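Local coordinates for Lin0861 protein (PDB 3O60), which is of unknown function but probably acts as a TetR-type transcriptional regulator, with an N-terminal helix-turn-helix DNA-binding domain and a helical C-terminal domain, at residues T26-F31 with E39-K44; L96-I101 with D170-L175; T100-P105 with A158-S163. One frame throughout, in Å; residues are numbered along the deposited sequence.

Contact 1 of 3, residues T26-F31 with E39-K44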
ATOM      1  N   THR A  26      -8.621  -9.841 -11.741  1.00 53.30           N
ATOM      2  CA  THR A  26      -9.353  -8.745 -12.356  1.00 52.58           C
ATOM      3  C   THR A  26     -10.649  -9.261 -12.948  1.00 54.88           C
ATOM      4  O   THR A  26     -11.690  -8.629 -12.819  1.00 56.99           O
ATOM      5  CB  THR A  26      -8.530  -8.073 -13.467  1.00 51.63           C
ATOM      6  OG1 THR A  26      -7.396  -7.416 -12.894  1.00 52.54           O
ATOM      7  CG2 THR A  26      -9.363  -7.054 -14.203  1.00 49.55           C
ATOM      8  N   VAL A  27     -10.578 -10.400 -13.622  1.00 56.23           N
ATOM      9  CA  VAL A  27     -11.756 -11.011 -14.210  1.00 53.79           C
ATOM     10  C   VAL A  27     -12.757 -11.414 -13.139  1.00 55.87           C
ATOM     11  O   VAL A  27     -13.958 -11.260 -13.317  1.00 59.44           O
ATOM     12  CB  VAL A  27     -11.396 -12.226 -15.059  1.00 55.48           C
ATOM     13  CG1 VAL A  27     -12.455 -12.458 -16.106  1.00 58.98           C
ATOM     14  CG2 VAL A  27     -10.051 -12.022 -15.704  1.00 55.17           C
ATOM     15  N   LEU A  28     -12.256 -11.967 -12.043  1.00 54.52           N
ATOM     16  CA  LEU A  28     -13.109 -12.320 -10.926  1.00 53.31           C
ATOM     17  C   LEU A  28     -13.718 -11.051 -10.382  1.00 55.54           C
ATOM     18  O   LEU A  28     -14.896 -11.001 -10.054  1.00 55.76           O
ATOM     19  CB  LEU A  28     -12.297 -12.990  -9.827  1.00 53.39           C
ATOM     20  CG  LEU A  28     -12.050 -14.489  -9.933  1.00 53.88           C
ATOM     21  CD1 LEU A  28     -11.246 -14.940  -8.745  1.00 52.32           C
ATOM     22  CD2 LEU A  28     -13.352 -15.235 -10.010  1.00 54.05           C
ATOM     23  N   GLU A  29     -12.897 -10.016 -10.299  1.00 55.48           N
ATOM     24  CA  GLU A  29     -13.357  -8.722  -9.848  1.00 54.25           C
ATOM     25  C   GLU A  29     -14.410  -8.199 -10.812  1.00 56.45           C
ATOM     26  O   GLU A  29     -15.465  -7.740 -10.394  1.00 57.66           O
ATOM     27  CB  GLU A  29     -12.166  -7.768  -9.837  1.00 56.37           C
ATOM     28  CG  GLU A  29     -12.202  -6.663  -8.802  1.00 59.25           C
ATOM     29  CD  GLU A  29     -10.918  -5.856  -8.790  1.00 58.68           C
ATOM     30  OE1 GLU A  29     -10.239  -5.805  -9.828  1.00 59.46           O
ATOM     31  OE2 GLU A  29     -10.580  -5.274  -7.744  1.00 57.65           O
ATOM     32  N   ARG A  30     -14.155  -8.324 -12.094  1.00 55.01           N
ATOM     33  CA  ARG A  30     -15.083  -7.838 -13.079  1.00 55.87           C
ATOM     34  C   ARG A  30     -16.333  -8.655 -13.061  1.00 58.41           C
ATOM     35  O   ARG A  30     -17.400  -8.145 -13.154  1.00 60.64           O
ATOM     36  CB  ARG A  30     -14.433  -7.859 -14.451  1.00 57.76           C
ATOM     37  CG  ARG A  30     -15.367  -8.062 -15.618  1.00 58.36           C
ATOM     38  CD  ARG A  30     -14.726  -7.629 -16.916  1.00 60.10           C
ATOM     39  NE  ARG A  30     -14.206  -8.704 -17.750  1.00 61.24           N
ATOM     40  CZ  ARG A  30     -14.925  -9.393 -18.619  1.00 63.65           C
ATOM     41  NH1 ARG A  30     -14.374 -10.328 -19.346  1.00 63.18           N
ATOM     42  NH2 ARG A  30     -16.203  -9.162 -18.752  1.00 63.44           N
ATOM     43  N   PHE A  31     -16.192  -9.948 -12.924  1.00 57.74           N
ATOM     44  CA  PHE A  31     -17.329 -10.849 -12.914  1.00 56.86           C
ATOM     45  C   PHE A  31     -18.271 -10.596 -11.748  1.00 58.30           C
ATOM     46  O   PHE A  31     -19.484 -10.658 -11.902  1.00 60.47           O
ATOM     47  CB  PHE A  31     -16.852 -12.294 -12.915  1.00 57.89           C
ATOM     48  CG  PHE A  31     -16.372 -12.762 -14.248  1.00 57.96           C
ATOM     49  CD1 PHE A  31     -16.051 -14.083 -14.459  1.00 59.11           C
ATOM     50  CD2 PHE A  31     -16.247 -11.875 -15.294  1.00 59.30           C
ATOM     51  CE1 PHE A  31     -15.616 -14.510 -15.684  1.00 60.93           C
ATOM     52  CE2 PHE A  31     -15.811 -12.299 -16.521  1.00 61.67           C
ATOM     53  CZ  PHE A  31     -15.495 -13.615 -16.717  1.00 61.45           C
ATOM     54  N   GLU A  39     -20.819 -19.299  -8.368  1.00 61.00           N
ATOM     55  CA  GLU A  39     -21.000 -20.714  -8.645  1.00 59.71           C
ATOM     56  C   GLU A  39     -21.060 -20.914 -10.148  1.00 63.02           C
ATOM     57  O   GLU A  39     -20.556 -21.896 -10.678  1.00 63.16           O
ATOM     58  CB  GLU A  39     -22.277 -21.231  -7.991  1.00 55.81           C
ATOM     59  N   SER A  40     -21.652 -19.940 -10.823  1.00 63.54           N
ATOM     60  CA  SER A  40     -21.825 -19.963 -12.266  1.00 61.12           C
ATOM     61  C   SER A  40     -20.503 -19.981 -13.001  1.00 61.21           C
ATOM     62  O   SER A  40     -20.372 -20.626 -14.032  1.00 64.24           O
ATOM     63  CB  SER A  40     -22.620 -18.744 -12.718  1.00 62.39           C
ATOM     64  OG  SER A  40     -21.749 -17.690 -13.084  1.00 59.23           O
ATOM     65  N   ILE A  41     -19.519 -19.281 -12.452  1.00 62.77           N
ATOM     66  CA  ILE A  41     -18.269 -19.046 -13.155  1.00 63.60           C
ATOM     67  C   ILE A  41     -17.546 -20.341 -13.449  1.00 61.71           C
ATOM     68  O   ILE A  41     -17.538 -21.261 -12.646  1.00 62.81           O
ATOM     69  CB  ILE A  41     -17.329 -18.127 -12.361  1.00 60.84           C
ATOM     70  CG1 ILE A  41     -18.006 -16.795 -12.068  1.00 58.54           C
ATOM     71  CG2 ILE A  41     -16.049 -17.890 -13.124  1.00 57.70           C
ATOM     72  CD1 ILE A  41     -17.100 -15.806 -11.401  1.00 57.96           C
ATOM     73  N   SER A  42     -16.917 -20.381 -14.615  1.00 60.79           N
ATOM     74  CA  SER A  42     -16.176 -21.544 -15.062  1.00 59.74           C
ATOM     75  C   SER A  42     -14.787 -21.126 -15.511  1.00 61.09           C
ATOM     76  O   SER A  42     -14.574 -19.999 -15.931  1.00 59.06           O
ATOM     77  CB  SER A  42     -16.908 -22.220 -16.213  1.00 60.28           C
ATOM     78  OG  SER A  42     -17.205 -21.288 -17.232  1.00 59.87           O
ATOM     79  N   ILE A  43     -13.844 -22.048 -15.398  1.00 60.26           N
ATOM     80  CA  ILE A  43     -12.453 -21.771 -15.702  1.00 58.79           C
ATOM     81  C   ILE A  43     -12.240 -21.400 -17.157  1.00 61.28           C
ATOM     82  O   ILE A  43     -11.421 -20.547 -17.471  1.00 61.68           O
ATOM     83  CB  ILE A  43     -11.562 -22.953 -15.340  1.00 59.82           C
ATOM     84  CG1 ILE A  43     -11.925 -23.467 -13.949  1.00 59.03           C
ATOM     85  CG2 ILE A  43     -10.110 -22.545 -15.396  1.00 61.08           C
ATOM     86  CD1 ILE A  43     -10.782 -24.105 -13.215  1.00 58.31           C
ATOM     87  N   LYS A  44     -12.969 -22.050 -18.051  1.00 62.69           N
ATOM     88  CA  LYS A  44     -12.813 -21.769 -19.464  1.00 62.74           C
ATOM     89  C   LYS A  44     -13.189 -20.330 -19.768  1.00 62.79           C
ATOM     90  O   LYS A  44     -12.472 -19.637 -20.477  1.00 63.63           O
ATOM     91  CB  LYS A  44     -13.691 -22.715 -20.279  1.00 65.80           C
ATOM     92  CG  LYS A  44     -13.452 -22.664 -21.769  1.00 67.96           C
ATOM     93  CD  LYS A  44     -14.760 -22.684 -22.528  1.00 69.35           C
ATOM     94  CE  LYS A  44     -14.528 -22.856 -24.011  1.00 72.62           C
ATOM     95  NZ  LYS A  44     -15.705 -23.464 -24.678  1.00 78.35           N
TER
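Ile41 reaches from the loop before helix 43-50 onto helix 15-33 and touches Phe31 and Leu28. The tight part gathers round one methyl group. Ile41 CD1 lies 3.7 Å from Phe31 CD1, at the edge of the ring and near its plane, so this is not a stack over a face. The same CD1 is 3.8 Å from Phe31 CB and 4.0 Å from Leu28 CD2. Ile41 CG2 adds a second touch, 4.0 Å from Phe31 CD1. The Ile41 chain is extended, with CD1 anti to CA (chi2 -175°), which carries the methyl forward to the helix. One face of the Phe31 ring is covered by Val27 CG1, one helical turn earlier. Arg36 makes a cation-pi contact with the ring. Val27 also packs on Leu46 of helix 43-50, and Ile64 touches both Leu28 and Ile41, so the contact belongs to the core of the N-terminal helices. The other side is loose and polar. Ser40, Ser42 and Lys44 are exposed. The CB of Ser42 points away from helix 15-33, and the residue takes the N-cap position of helix 43-50. Ser40 OG is hydrogen-bonded to Thr37 O within the loop. Helices 43-50 and 54-60 are consistent with a TetR-type helix-turn-helix, with helix 15-33 packed against it. No hydrogen bond crosses between the two segments. The chemistry is purely apolar, which implies that the loop is held to helix 15-33 here by the packing of Ile41 on the buried Phe31 and Leu28.

Contact 2 of 3, residues L96-I101 with D170-L175. With SO4 (sulfate ion), chain C.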
ATOM      1  N   LEU A  96      -3.586   0.163  11.427  1.00 58.09           N
ATOM      2  CA  LEU A  96      -3.105  -0.401  10.183  1.00 56.09           C
ATOM      3  C   LEU A  96      -4.045  -1.451   9.622  1.00 56.51           C
ATOM      4  O   LEU A  96      -4.343  -1.437   8.439  1.00 57.35           O
ATOM      5  CB  LEU A  96      -1.724  -1.017  10.375  1.00 57.17           C
ATOM      6  CG  LEU A  96      -1.165  -1.744   9.156  1.00 57.05           C
ATOM      7  CD1 LEU A  96      -0.078  -2.702   9.563  1.00 56.71           C
ATOM      8  CD2 LEU A  96      -2.270  -2.472   8.442  1.00 57.95           C
ATOM      9  N   ILE A  97      -4.566  -2.278  10.494  1.00 55.17           N
ATOM     10  CA  ILE A  97      -5.485  -3.282  10.092  1.00 54.77           C
ATOM     11  C   ILE A  97      -6.688  -2.603   9.585  1.00 53.21           C
ATOM     12  O   ILE A  97      -7.158  -2.902   8.538  1.00 52.23           O
ATOM     13  CB  ILE A  97      -5.877  -4.120  11.251  1.00 50.07           C
ATOM     14  CG1 ILE A  97      -4.790  -5.124  11.517  1.00 52.97           C
ATOM     15  CG2 ILE A  97      -7.077  -4.875  10.925  1.00 51.22           C
ATOM     16  CD1 ILE A  97      -4.950  -5.817  12.765  1.00 53.54           C
ATOM     17  N   LEU A  98      -7.192  -1.663  10.335  1.00 53.56           N
ATOM     18  CA  LEU A  98      -8.382  -0.991   9.922  1.00 53.49           C
ATOM     19  C   LEU A  98      -8.240  -0.460   8.548  1.00 56.67           C
ATOM     20  O   LEU A  98      -9.056  -0.715   7.704  1.00 58.50           O
ATOM     21  CB  LEU A  98      -8.634   0.177  10.815  1.00 55.85           C
ATOM     22  CG  LEU A  98      -9.108  -0.111  12.219  1.00 57.72           C
ATOM     23  CD1 LEU A  98      -9.875   1.060  12.712  1.00 61.42           C
ATOM     24  CD2 LEU A  98      -9.934  -1.337  12.268  1.00 52.72           C
ATOM     25  N   ARG A  99      -7.204   0.324   8.341  1.00 56.09           N
ATOM     26  CA  ARG A  99      -6.907   0.927   7.051  1.00 55.66           C
ATOM     27  C   ARG A  99      -6.989  -0.041   5.925  1.00 55.26           C
ATOM     28  O   ARG A  99      -7.273   0.306   4.817  1.00 56.15           O
ATOM     29  CB  ARG A  99      -5.491   1.449   7.057  1.00 55.22           C
ATOM     30  CG  ARG A  99      -5.331   2.806   7.632  1.00 56.65           C
ATOM     31  CD  ARG A  99      -3.952   3.275   7.433  1.00 53.90           C
ATOM     32  NE  ARG A  99      -3.281   3.497   8.685  1.00 55.11           N
ATOM     33  CZ  ARG A  99      -2.108   2.985   8.973  1.00 54.47           C
ATOM     34  NH1 ARG A  99      -1.497   2.237   8.101  1.00 52.23           N
ATOM     35  NH2 ARG A  99      -1.554   3.207  10.131  1.00 54.37           N
ATOM     36  N   THR A 100      -6.697  -1.276   6.224  1.00 56.76           N
ATOM     37  CA  THR A 100      -6.641  -2.288   5.232  1.00 55.85           C
ATOM     38  C   THR A 100      -8.019  -2.771   4.937  1.00 54.46           C
ATOM     39  O   THR A 100      -8.314  -3.118   3.852  1.00 55.17           O
ATOM     40  CB  THR A 100      -5.810  -3.414   5.745  1.00 56.35           C
ATOM     41  OG1 THR A 100      -4.505  -2.917   5.996  1.00 57.66           O
ATOM     42  CG2 THR A 100      -5.703  -4.473   4.733  1.00 54.79           C
ATOM     43  N   ILE A 101      -8.891  -2.791   5.906  1.00 51.67           N
ATOM     44  CA  ILE A 101     -10.220  -3.229   5.609  1.00 52.86           C
ATOM     45  C   ILE A 101     -10.863  -2.180   4.740  1.00 53.89           C
ATOM     46  O   ILE A 101     -11.634  -2.455   3.864  1.00 53.98           O
ATOM     47  CB  ILE A 101     -11.013  -3.451   6.877  1.00 52.40           C
ATOM     48  CG1 ILE A 101     -10.356  -4.534   7.690  1.00 52.21           C
ATOM     49  CG2 ILE A 101     -12.360  -3.925   6.550  1.00 49.99           C
ATOM     50  CD1 ILE A 101     -10.916  -4.693   8.997  1.00 48.92           C
ATOM     51  N   ASP A 170     -10.873   6.662  13.611  1.00 64.13           N
ATOM     52  CA  ASP A 170     -10.886   7.109  14.990  1.00 63.91           C
ATOM     53  C   ASP A 170     -12.164   6.650  15.661  1.00 62.61           C
ATOM     54  O   ASP A 170     -12.162   6.275  16.825  1.00 62.73           O
ATOM     55  CB  ASP A 170     -10.751   8.627  15.061  1.00 65.26           C
ATOM     56  CG  ASP A 170      -9.323   9.086  14.912  1.00 70.54           C
ATOM     57  OD1 ASP A 170      -8.453   8.232  14.664  1.00 67.86           O
ATOM     58  OD2 ASP A 170      -9.066  10.297  15.039  1.00 71.39           O
ATOM     59  N   GLN A 171     -13.254   6.669  14.908  1.00 60.66           N
ATOM     60  CA  GLN A 171     -14.526   6.170  15.396  1.00 60.69           C
ATOM     61  C   GLN A 171     -14.445   4.677  15.691  1.00 63.40           C
ATOM     62  O   GLN A 171     -14.946   4.208  16.705  1.00 62.92           O
ATOM     63  CB  GLN A 171     -15.617   6.433  14.364  1.00 61.42           C
ATOM     64  CG  GLN A 171     -15.874   7.896  14.109  1.00 62.37           C
ATOM     65  CD  GLN A 171     -17.085   8.132  13.243  1.00 64.81           C
ATOM     66  OE1 GLN A 171     -17.384   7.348  12.352  1.00 64.63           O
ATOM     67  NE2 GLN A 171     -17.788   9.222  13.499  1.00 62.11           N
ATOM     68  N   LEU A 172     -13.829   3.937  14.780  1.00 62.18           N
ATOM     69  CA  LEU A 172     -13.728   2.494  14.910  1.00 60.26           C
ATOM     70  C   LEU A 172     -12.934   2.103  16.139  1.00 60.02           C
ATOM     71  O   LEU A 172     -13.272   1.147  16.820  1.00 62.20           O
ATOM     72  CB  LEU A 172     -13.109   1.886  13.658  1.00 58.95           C
ATOM     73  CG  LEU A 172     -13.918   2.109  12.384  1.00 60.63           C
ATOM     74  CD1 LEU A 172     -13.142   1.664  11.169  1.00 60.82           C
ATOM     75  CD2 LEU A 172     -15.235   1.380  12.469  1.00 58.40           C
ATOM     76  N   VAL A 173     -11.854   2.822  16.400  1.00 60.11           N
ATOM     77  CA  VAL A 173     -11.031   2.531  17.555  1.00 61.23           C
ATOM     78  C   VAL A 173     -11.838   2.738  18.819  1.00 61.83           C
ATOM     79  O   VAL A 173     -11.730   1.966  19.762  1.00 61.84           O
ATOM     80  CB  VAL A 173      -9.791   3.430  17.612  1.00 62.28           C
ATOM     81  CG1 VAL A 173      -8.881   2.992  18.740  1.00 64.71           C
ATOM     82  CG2 VAL A 173      -9.055   3.403  16.293  1.00 60.00           C
ATOM     83  N   GLU A 174     -12.619   3.810  18.852  1.00 60.93           N
ATOM     84  CA  GLU A 174     -13.450   4.080  20.010  1.00 61.67           C
ATOM     85  C   GLU A 174     -14.477   2.975  20.180  1.00 64.16           C
ATOM     86  O   GLU A 174     -14.691   2.479  21.281  1.00 62.56           O
ATOM     87  CB  GLU A 174     -14.159   5.422  19.854  1.00 56.77           C
ATOM     88  N   LEU A 175     -15.142   2.617  19.089  1.00 63.77           N
ATOM     89  CA  LEU A 175     -16.106   1.534  19.126  1.00 62.13           C
ATOM     90  C   LEU A 175     -15.430   0.216  19.458  1.00 63.32           C
ATOM     91  O   LEU A 175     -15.921  -0.551  20.271  1.00 64.63           O
ATOM     92  CB  LEU A 175     -16.830   1.419  17.790  1.00 60.71           C
ATOM     93  CG  LEU A 175     -18.023   2.347  17.599  1.00 64.36           C
ATOM     94  CD1 LEU A 175     -18.372   2.465  16.133  1.00 64.71           C
ATOM     95  CD2 LEU A 175     -19.209   1.858  18.390  1.00 65.64           C
TER
HETATM   96  S   SO4 C 186      -5.656   6.419  10.552  1.00 77.44           S
HETATM   97  O1  SO4 C 186      -5.706   4.958  10.526  1.00 67.86           O
HETATM   98  O2  SO4 C 186      -4.347   6.766  11.110  1.00 73.87           O
HETATM   99  O3  SO4 C 186      -5.886   6.957   9.204  1.00 66.76           O
HETATM  100  O4  SO4 C 186      -6.698   6.968  11.423  1.00 75.56           O
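Leu98 of helix 90-103 meets Leu172 and Val173 of helix 169-182. Its CB points at the other helix, but CB and CG themselves stay back from it. CG is anti to the carbonyl carbon (chi1 -72°), and from there the branch CD1 makes the contact. CD1 lies 3.5 Å from Leu172 CB and 3.7 Å from Leu172 CD1. It also comes within 4.4 Å of Val173 CG2, a looser touch. The other branch, Leu98 CD2, comes no nearer than 4.5 Å to Leu172 CD1 and takes no part across the contact. The two leucines run past each other in opposite directions, so the tip of Leu98 sits beside the root of Leu172. Leu156 of helix 144-162 also packs on Leu98. At the outer margin a sulfate ion, probably from the crystallisation liquor, lies near Arg99. Arg99 NE gives the sulfate O1 a weak hydrogen bond of 3.4 Å, with the oxygen in the guanidinium plane at the edge. One face of that guanidinium lies over Leu96 CA. Hydrocarbon alone joins the two segments directly. This implies that helix 169-182 is held here by apolar burial, with the charged groups kept to the margin.

Contact 3 of 3, residues T100-P105 with A158-S163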
ATOM      1  N   THR A 100      -6.697  -1.276   6.224  1.00 56.76           N
ATOM      2  CA  THR A 100      -6.641  -2.288   5.232  1.00 55.85           C
ATOM      3  C   THR A 100      -8.019  -2.771   4.937  1.00 54.46           C
ATOM      4  O   THR A 100      -8.314  -3.118   3.852  1.00 55.17           O
ATOM      5  CB  THR A 100      -5.810  -3.414   5.745  1.00 56.35           C
ATOM      6  OG1 THR A 100      -4.505  -2.917   5.996  1.00 57.66           O
ATOM      7  CG2 THR A 100      -5.703  -4.473   4.733  1.00 54.79           C
ATOM      8  N   ILE A 101      -8.891  -2.791   5.906  1.00 51.67           N
ATOM      9  CA  ILE A 101     -10.220  -3.229   5.609  1.00 52.86           C
ATOM     10  C   ILE A 101     -10.863  -2.180   4.740  1.00 53.89           C
ATOM     11  O   ILE A 101     -11.634  -2.455   3.864  1.00 53.98           O
ATOM     12  CB  ILE A 101     -11.013  -3.451   6.877  1.00 52.40           C
ATOM     13  CG1 ILE A 101     -10.356  -4.534   7.690  1.00 52.21           C
ATOM     14  CG2 ILE A 101     -12.360  -3.925   6.550  1.00 49.99           C
ATOM     15  CD1 ILE A 101     -10.916  -4.693   8.997  1.00 48.92           C
ATOM     16  N   GLN A 102     -10.520  -0.949   4.996  1.00 52.75           N
ATOM     17  CA  GLN A 102     -11.056   0.186   4.250  1.00 53.50           C
ATOM     18  C   GLN A 102     -10.526   0.277   2.816  1.00 56.04           C
ATOM     19  O   GLN A 102     -11.255   0.619   1.891  1.00 55.67           O
ATOM     20  CB  GLN A 102     -10.816   1.488   5.011  1.00 52.91           C
ATOM     21  CG  GLN A 102     -12.037   2.391   5.076  1.00 56.81           C
ATOM     22  CD  GLN A 102     -12.978   2.042   6.208  1.00 51.38           C
ATOM     23  OE1 GLN A 102     -12.596   2.052   7.366  1.00 53.08           O
ATOM     24  NE2 GLN A 102     -14.220   1.748   5.873  1.00 45.78           N
ATOM     25  N   LYS A 103      -9.233   0.022   2.666  1.00 54.04           N
ATOM     26  CA  LYS A 103      -8.556   0.035   1.375  1.00 53.41           C
ATOM     27  C   LYS A 103      -9.067  -1.045   0.433  1.00 55.83           C
ATOM     28  O   LYS A 103      -9.150  -0.849  -0.774  1.00 55.14           O
ATOM     29  CB  LYS A 103      -7.049  -0.113   1.569  1.00 51.51           C
ATOM     30  CG  LYS A 103      -6.223   0.178   0.334  1.00 51.95           C
ATOM     31  CD  LYS A 103      -4.756  -0.029   0.615  1.00 50.64           C
ATOM     32  CE  LYS A 103      -4.466   0.190   2.081  1.00 52.87           C
ATOM     33  NZ  LYS A 103      -3.154  -0.361   2.480  1.00 54.96           N
ATOM     34  N   ASN A 104      -9.433  -2.179   1.007  1.00 54.51           N
ATOM     35  CA  ASN A 104      -9.723  -3.392   0.258  1.00 53.05           C
ATOM     36  C   ASN A 104     -11.186  -3.811   0.257  1.00 52.98           C
ATOM     37  O   ASN A 104     -11.502  -4.990   0.270  1.00 51.18           O
ATOM     38  CB  ASN A 104      -8.830  -4.533   0.727  1.00 51.16           C
ATOM     39  CG  ASN A 104      -7.401  -4.356   0.290  1.00 52.17           C
ATOM     40  OD1 ASN A 104      -6.684  -3.514   0.814  1.00 51.41           O
ATOM     41  ND2 ASN A 104      -6.981  -5.143  -0.683  1.00 53.24           N
ATOM     42  N   PRO A 105     -12.076  -2.833   0.186  1.00 54.15           N
ATOM     43  CA  PRO A 105     -13.511  -3.094   0.251  1.00 53.02           C
ATOM     44  C   PRO A 105     -13.953  -3.975  -0.895  1.00 52.29           C
ATOM     45  O   PRO A 105     -14.806  -4.826  -0.715  1.00 55.54           O
ATOM     46  CB  PRO A 105     -14.116  -1.706   0.092  1.00 52.12           C
ATOM     47  CG  PRO A 105     -13.135  -0.973  -0.709  1.00 53.91           C
ATOM     48  CD  PRO A 105     -11.792  -1.470  -0.286  1.00 52.83           C
ATOM     49  N   ALA A 158     -17.555  -7.055   7.185  1.00 50.45           N
ATOM     50  CA  ALA A 158     -18.956  -7.311   6.884  1.00 50.71           C
ATOM     51  C   ALA A 158     -19.907  -6.273   7.461  1.00 49.94           C
ATOM     52  O   ALA A 158     -20.821  -5.824   6.786  1.00 52.37           O
ATOM     53  CB  ALA A 158     -19.334  -8.692   7.353  1.00 51.33           C
ATOM     54  N   GLU A 159     -19.716  -5.921   8.722  1.00 49.30           N
ATOM     55  CA  GLU A 159     -20.504  -4.860   9.319  1.00 52.24           C
ATOM     56  C   GLU A 159     -20.190  -3.564   8.593  1.00 55.85           C
ATOM     57  O   GLU A 159     -21.075  -2.763   8.318  1.00 58.23           O
ATOM     58  CB  GLU A 159     -20.206  -4.738  10.811  1.00 53.97           C
ATOM     59  CG  GLU A 159     -21.186  -3.871  11.584  1.00 54.05           C
ATOM     60  CD  GLU A 159     -22.589  -3.939  11.037  1.00 59.09           C
ATOM     61  OE1 GLU A 159     -23.292  -2.913  11.068  1.00 61.66           O
ATOM     62  OE2 GLU A 159     -22.999  -5.018  10.581  1.00 59.09           O
ATOM     63  N   ILE A 160     -18.914  -3.359   8.292  1.00 53.28           N
ATOM     64  CA  ILE A 160     -18.495  -2.199   7.526  1.00 52.81           C
ATOM     65  C   ILE A 160     -19.083  -2.214   6.120  1.00 54.80           C
ATOM     66  O   ILE A 160     -19.530  -1.190   5.625  1.00 60.41           O
ATOM     67  CB  ILE A 160     -16.968  -2.122   7.429  1.00 50.16           C
ATOM     68  CG1 ILE A 160     -16.390  -1.449   8.669  1.00 49.37           C
ATOM     69  CG2 ILE A 160     -16.556  -1.374   6.188  1.00 48.94           C
ATOM     70  CD1 ILE A 160     -14.895  -1.484   8.731  1.00 48.67           C
ATOM     71  N   GLN A 161     -19.048  -3.364   5.462  1.00 53.78           N
ATOM     72  CA  GLN A 161     -19.640  -3.470   4.140  1.00 55.70           C
ATOM     73  C   GLN A 161     -21.141  -3.248   4.170  1.00 58.98           C
ATOM     74  O   GLN A 161     -21.691  -2.544   3.335  1.00 59.42           O
ATOM     75  CB  GLN A 161     -19.363  -4.844   3.541  1.00 54.48           C
ATOM     76  CG  GLN A 161     -20.515  -5.381   2.720  1.00 54.65           C
ATOM     77  CD  GLN A 161     -20.095  -6.476   1.776  1.00 54.81           C
ATOM     78  OE1 GLN A 161     -20.850  -6.876   0.900  1.00 54.37           O
ATOM     79  NE2 GLN A 161     -18.887  -6.970   1.952  1.00 55.08           N
ATOM     80  N   GLN A 162     -21.805  -3.879   5.127  1.00 60.39           N
ATOM     81  CA  GLN A 162     -23.259  -3.843   5.226  1.00 62.12           C
ATOM     82  C   GLN A 162     -23.840  -2.454   5.486  1.00 63.02           C
ATOM     83  O   GLN A 162     -24.897  -2.113   4.963  1.00 63.01           O
ATOM     84  CB  GLN A 162     -23.745  -4.837   6.283  1.00 62.01           C
ATOM     85  CG  GLN A 162     -25.246  -4.831   6.514  1.00 68.34           C
ATOM     86  CD  GLN A 162     -25.607  -4.464   7.935  1.00 68.44           C
ATOM     87  OE1 GLN A 162     -26.401  -3.559   8.172  1.00 65.74           O
ATOM     88  NE2 GLN A 162     -25.017  -5.165   8.891  1.00 65.51           N
ATOM     89  N   SER A 163     -23.150  -1.657   6.289  1.00 62.99           N
ATOM     90  CA  SER A 163     -23.675  -0.362   6.708  1.00 67.38           C
ATOM     91  C   SER A 163     -23.627   0.746   5.658  1.00 72.27           C
ATOM     92  O   SER A 163     -22.587   1.016   5.064  1.00 69.57           O
ATOM     93  CB  SER A 163     -22.934   0.115   7.952  1.00 67.55           C
ATOM     94  OG  SER A 163     -22.055   1.173   7.625  1.00 70.54           O
TER
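The end of helix 90-103 and the end of helix 144-162 come side by side, with Gln102 CA and Ile160 CA, 8.5 Å apart, as the nearest pair of CA atoms. The side chain of Ile160 lies between them. Its CB points toward segment 100-105, and its two branches serve different partners. CG1 is anti to the carbonyl carbon (chi1 -84°) and the chain then runs on extended, so CD1 is carried to Ile101. There CD1 lies 4.1 Å from Ile101 CG2, a methyl-to-methyl touch in which the side chains meet at a slant. The other branch, CG2, faces Gln102 and is 3.9 Å from Gln102 NE2. The Gln102 chain does not start toward Ile160. A bend at chi2 (85°) brings its amide to Ile160, the two side chains crossing at about a right angle. This amide nitrogen rests against a methyl group and makes no hydrogen bond to segment 158-163. Ile101 is the buried partner; Leu156 and Ala157 of helix 144-162 also pack on it. The Gln102 side lies at the margin, with Asn169 and Leu172 touching the glutamine. Both helices end here. Asn104 leaves helical geometry after helix 90-103, although its N still bonds to Thr100 O at 3.2 Å, and Pro105 starts helix 105-114. Ser163 does the same after helix 144-162, with its N bonded to Glu159 O. Gln161 of the second segment turns to helix 105-114 and touches Gln109 and Phe112. Packing of helix 90-103 against helix 144-162 is consistent with the all-helical C-terminal domain of TetR-family regulators.

Contacts 2 and 3 are neighbours, with centres about 10 Å apart, and share Thr100 and Ile101 of helix 90-103. They touch where Leu172 CD1 lies 3.9 Å from Gln102 OE1. Helix 90-103 thus packs on helix 169-182 in contact 2 and on helix 144-162 in contact 3, two helices consecutive in the chain. Contact 1 stands apart in the N-terminal, probably DNA-binding, domain. Its centre is about 22 Å from that of contact 3 and about 31 Å from that of contact 2, which lies on the opposite side of the chain's centre. The sulfate belongs to the surroundings of contact 2.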